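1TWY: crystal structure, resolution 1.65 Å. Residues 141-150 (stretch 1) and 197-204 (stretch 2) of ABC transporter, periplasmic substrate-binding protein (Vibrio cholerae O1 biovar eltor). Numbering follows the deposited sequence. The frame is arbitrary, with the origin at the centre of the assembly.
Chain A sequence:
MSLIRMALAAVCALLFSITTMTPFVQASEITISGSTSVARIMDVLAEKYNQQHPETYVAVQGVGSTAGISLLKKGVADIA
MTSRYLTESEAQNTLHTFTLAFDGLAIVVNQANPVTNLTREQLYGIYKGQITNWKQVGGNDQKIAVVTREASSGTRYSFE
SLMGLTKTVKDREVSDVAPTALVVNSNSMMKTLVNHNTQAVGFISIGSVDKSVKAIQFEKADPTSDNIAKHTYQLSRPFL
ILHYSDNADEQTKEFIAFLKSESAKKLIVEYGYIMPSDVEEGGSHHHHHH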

# COMPACT_ATOMS: atom_id res chain seq x y z
N ASP A 141 -26.33 -10.06 -14.92
CA ASP A 141 -27.13 -8.86 -14.89
C ASP A 141 -27.54 -8.41 -13.48
O ASP A 141 -28.55 -8.80 -12.85
CB ASP A 141 -28.37 -9.08 -15.82
CG ASP A 141 -29.27 -7.87 -15.87
OD1 ASP A 141 -29.00 -6.77 -15.36
OD2 ASP A 141 -30.35 -7.93 -16.45
N GLN A 142 -26.74 -7.53 -12.93
CA GLN A 142 -26.92 -7.12 -11.55
C GLN A 142 -26.08 -5.85 -11.33
O GLN A 142 -24.98 -5.78 -11.78
CB GLN A 142 -26.44 -8.22 -10.63
CG GLN A 142 -26.51 -7.88 -9.15
CD GLN A 142 -26.00 -9.01 -8.22
OE1 GLN A 142 -25.12 -9.78 -8.58
NE2 GLN A 142 -26.62 -9.13 -7.11
N LYS A 143 -26.71 -4.88 -10.69
CA LYS A 143 -26.15 -3.60 -10.33
C LYS A 143 -24.95 -3.85 -9.42
O LYS A 143 -25.01 -4.61 -8.41
CB LYS A 143 -27.14 -2.68 -9.67
CG LYS A 143 -26.65 -1.27 -9.38
CD LYS A 143 -27.78 -0.35 -8.89
CE LYS A 143 -27.21 1.03 -8.56
NZ LYS A 143 -26.21 1.55 -9.57
N ILE A 144 -23.86 -3.19 -9.78
CA ILE A 144 -22.61 -3.23 -8.95
C ILE A 144 -22.72 -2.44 -7.65
O ILE A 144 -23.17 -1.28 -7.61
CB ILE A 144 -21.39 -2.79 -9.80
CG1 ILE A 144 -21.22 -3.67 -11.01
CG2 ILE A 144 -20.17 -2.86 -8.83
CD1 ILE A 144 -20.20 -3.18 -11.90
N ALA A 145 -22.33 -3.05 -6.52
CA ALA A 145 -22.14 -2.23 -5.26
C ALA A 145 -20.60 -2.05 -5.13
O ALA A 145 -19.87 -3.06 -5.03
CB ALA A 145 -22.69 -2.90 -4.01
N VAL A 146 -20.15 -0.85 -5.27
CA VAL A 146 -18.71 -0.52 -5.19
C VAL A 146 -18.44 -0.27 -3.76
O VAL A 146 -19.02 0.53 -3.16
CB VAL A 146 -18.47 0.79 -5.93
CG1 VAL A 146 -17.00 1.20 -5.91
CG2 VAL A 146 -18.88 0.62 -7.39
N VAL A 147 -17.42 -0.92 -3.20
CA VAL A 147 -16.99 -0.80 -1.81
C VAL A 147 -15.55 -0.27 -1.76
O VAL A 147 -14.68 -0.68 -2.50
CB VAL A 147 -17.10 -2.07 -1.10
CG1 VAL A 147 -16.97 -1.75 0.46
CG2 VAL A 147 -18.34 -2.81 -1.41
N THR A 148 -15.33 0.69 -0.83
CA THR A 148 -14.13 1.34 -0.62
C THR A 148 -13.78 1.40 0.88
O THR A 148 -14.59 0.89 1.69
CB THR A 148 -14.05 2.65 -1.38
OG1 THR A 148 -12.68 3.12 -1.29
CG2 THR A 148 -14.95 3.74 -0.76
N ARG A 149 -12.74 2.03 1.27
CA ARG A 149 -12.33 2.19 2.65
C ARG A 149 -12.55 3.67 3.06
O ARG A 149 -12.91 4.54 2.23
CB ARG A 149 -10.88 1.72 2.77
CG ARG A 149 -10.67 0.25 2.75
CD ARG A 149 -11.21 -0.48 4.01
NE ARG A 149 -10.53 0.00 5.15
CZ ARG A 149 -9.30 -0.31 5.49
NH1 ARG A 149 -8.66 -1.31 4.85
NH2 ARG A 149 -8.73 0.27 6.53
N GLU A 150 -12.34 3.91 4.35
CA GLU A 150 -12.45 5.22 4.90
C GLU A 150 -11.45 6.19 4.26
O GLU A 150 -10.37 5.80 3.81
CB GLU A 150 -12.31 5.12 6.41
CG GLU A 150 -10.99 4.75 7.04
CD GLU A 150 -10.59 3.31 7.05
OE1 GLU A 150 -11.21 2.41 6.41
OE2 GLU A 150 -9.41 3.01 7.52
N ASN A 197 -22.65 -10.27 -0.07
CA ASN A 197 -23.31 -9.52 -1.14
C ASN A 197 -22.77 -9.91 -2.46
O ASN A 197 -21.71 -9.45 -2.86
CB ASN A 197 -23.26 -8.00 -0.84
CG ASN A 197 -23.91 -7.63 0.41
OD1 ASN A 197 -25.15 -7.44 0.40
ND2 ASN A 197 -23.14 -7.53 1.51
N THR A 198 -23.52 -10.70 -3.20
CA THR A 198 -23.20 -11.15 -4.56
C THR A 198 -22.78 -10.01 -5.52
O THR A 198 -21.99 -10.21 -6.40
CB THR A 198 -24.36 -11.93 -5.21
OG1 THR A 198 -25.56 -11.22 -5.14
CG2 THR A 198 -24.66 -13.23 -4.43
N GLN A 199 -23.36 -8.81 -5.28
CA GLN A 199 -23.14 -7.65 -6.13
C GLN A 199 -21.86 -6.88 -5.85
O GLN A 199 -21.54 -5.99 -6.61
CB GLN A 199 -24.30 -6.67 -6.02
CG GLN A 199 -24.52 -5.89 -4.68
CD GLN A 199 -25.42 -6.52 -3.64
OE1 GLN A 199 -25.44 -7.74 -3.56
NE2 GLN A 199 -26.16 -5.74 -2.85
N ALA A 200 -21.15 -7.15 -4.74
CA ALA A 200 -20.13 -6.24 -4.31
C ALA A 200 -18.74 -6.53 -4.90
O ALA A 200 -18.39 -7.63 -5.28
CB ALA A 200 -20.01 -6.33 -2.71
N VAL A 201 -17.99 -5.44 -5.05
CA VAL A 201 -16.57 -5.47 -5.34
C VAL A 201 -15.87 -4.59 -4.43
O VAL A 201 -16.34 -3.50 -3.97
CB VAL A 201 -16.22 -5.03 -6.80
CG1 VAL A 201 -16.75 -3.68 -7.16
CG2 VAL A 201 -14.73 -5.25 -7.18
N GLY A 202 -14.68 -5.07 -4.06
CA GLY A 202 -13.86 -4.28 -3.19
C GLY A 202 -12.38 -4.63 -3.34
O GLY A 202 -12.00 -5.32 -4.26
N PHE A 203 -11.58 -4.04 -2.48
CA PHE A 203 -10.08 -4.22 -2.47
C PHE A 203 -9.66 -4.45 -1.03
O PHE A 203 -10.22 -3.87 -0.07
CB PHE A 203 -9.33 -3.10 -3.14
CG PHE A 203 -9.58 -1.77 -2.60
CD1 PHE A 203 -10.64 -1.00 -3.06
CD2 PHE A 203 -8.82 -1.27 -1.55
CE1 PHE A 203 -10.95 0.21 -2.51
CE2 PHE A 203 -9.16 -0.01 -0.99
CZ PHE A 203 -10.22 0.73 -1.52
N ILE A 204 -8.64 -5.25 -0.85
CA ILE A 204 -8.05 -5.58 0.47
C ILE A 204 -6.56 -5.80 0.27
O ILE A 204 -6.05 -6.07 -0.82
CB ILE A 204 -8.62 -6.85 1.05
CG1 ILE A 204 -8.43 -8.13 0.15
CG2 ILE A 204 -10.13 -6.73 1.46
CD1 ILE A 204 -9.01 -9.39 0.90
O HOH W 1 -9.60 -3.12 2.62

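The two stretches pair as neighbouring parallel strands that begin at Ala145 and Ala200 and whose directions differ by 22°. Together they bury 544 Å² of surface.

Asp141 lies out of reach of stretch 2. Contact begins at Gln142. Its side chain is extended, with chi1 and chi2 both t, and this carries the amide across the gap. Gln142 NE2 donates a nearly straight hydrogen bond to Thr198 OG1 at 3.1 Å. The long, polar glutamine suits this partly exposed position, where it meets a hydroxyl in the turn before the second strand. That turn is type I, from Asn197 to Ala200, and is closed by the hydrogen bond from Ala200 N to Asn197 O at 3.0 Å.

Lys143 contributes mainly backbone. Lys143 O lies 3.2 Å from Gln199 CB, while the lysine side chain leads away from stretch 2. Ile144 is buried, a place that suits its apolar side chain. Ile144 CG2 packs against Val201 CG1 at 3.9 Å, an apolar contact between branched side chains.

Ala145 starts the regular pairing. Ala145 N donates to Gln199 O at 3.0 Å, and Ala145 O accepts from Val201 N at 3.0 Å. Ala145 O also receives a CA-H...O contact from Ala200 CA at 3.3 Å. Ala145 and Ala200 form a parallel bridge with their methyl groups on the same face of the sheet. The CA atoms of Ala145 and Ala200 are only 4.6 Å apart, the closest in the register, and small side chains suit this. Gln199 CG lies 3.6 Å from Ala145 CB, and the amide beyond it lies farther off. Gln199 has the most area covered in this contact, 80 Å².

Val146 pairs with Val201, and both side chains lie on the face opposite the two alanines. Val146 itself is little covered by stretch 2. The ladder continues at Val147, whose N donates to Val201 O at 2.9 Å. Val201 thus uses both its N and its O in the pairing. The buried, apolar side chain of Val147 adds a contact, Val147 CG2 to Ala200 CB at 4.1 Å. Next to it in the register is Gly202, which has no side chain; an ideal CB there would lie 3.7 Å from Val147 CB.

Further along, Phe203 takes over, its apolar ring suited to a buried place. The end of its side chain comes nearer to stretch 1 than its CB direction suggests. Thr148 OG1 meets the ring edge, 3.4 Å from Phe203 CZ. Arg149 CG lies 4.0 Å from Phe203 CE2. One water links the stretches here: it accepts from Arg149 NH1 at 3.0 Å and donates to Phe203 O at 2.9 Å. Glu150 does not touch stretch 2, but Glu150 OE1 forms a salt bridge with Arg149 NE at 2.8 Å.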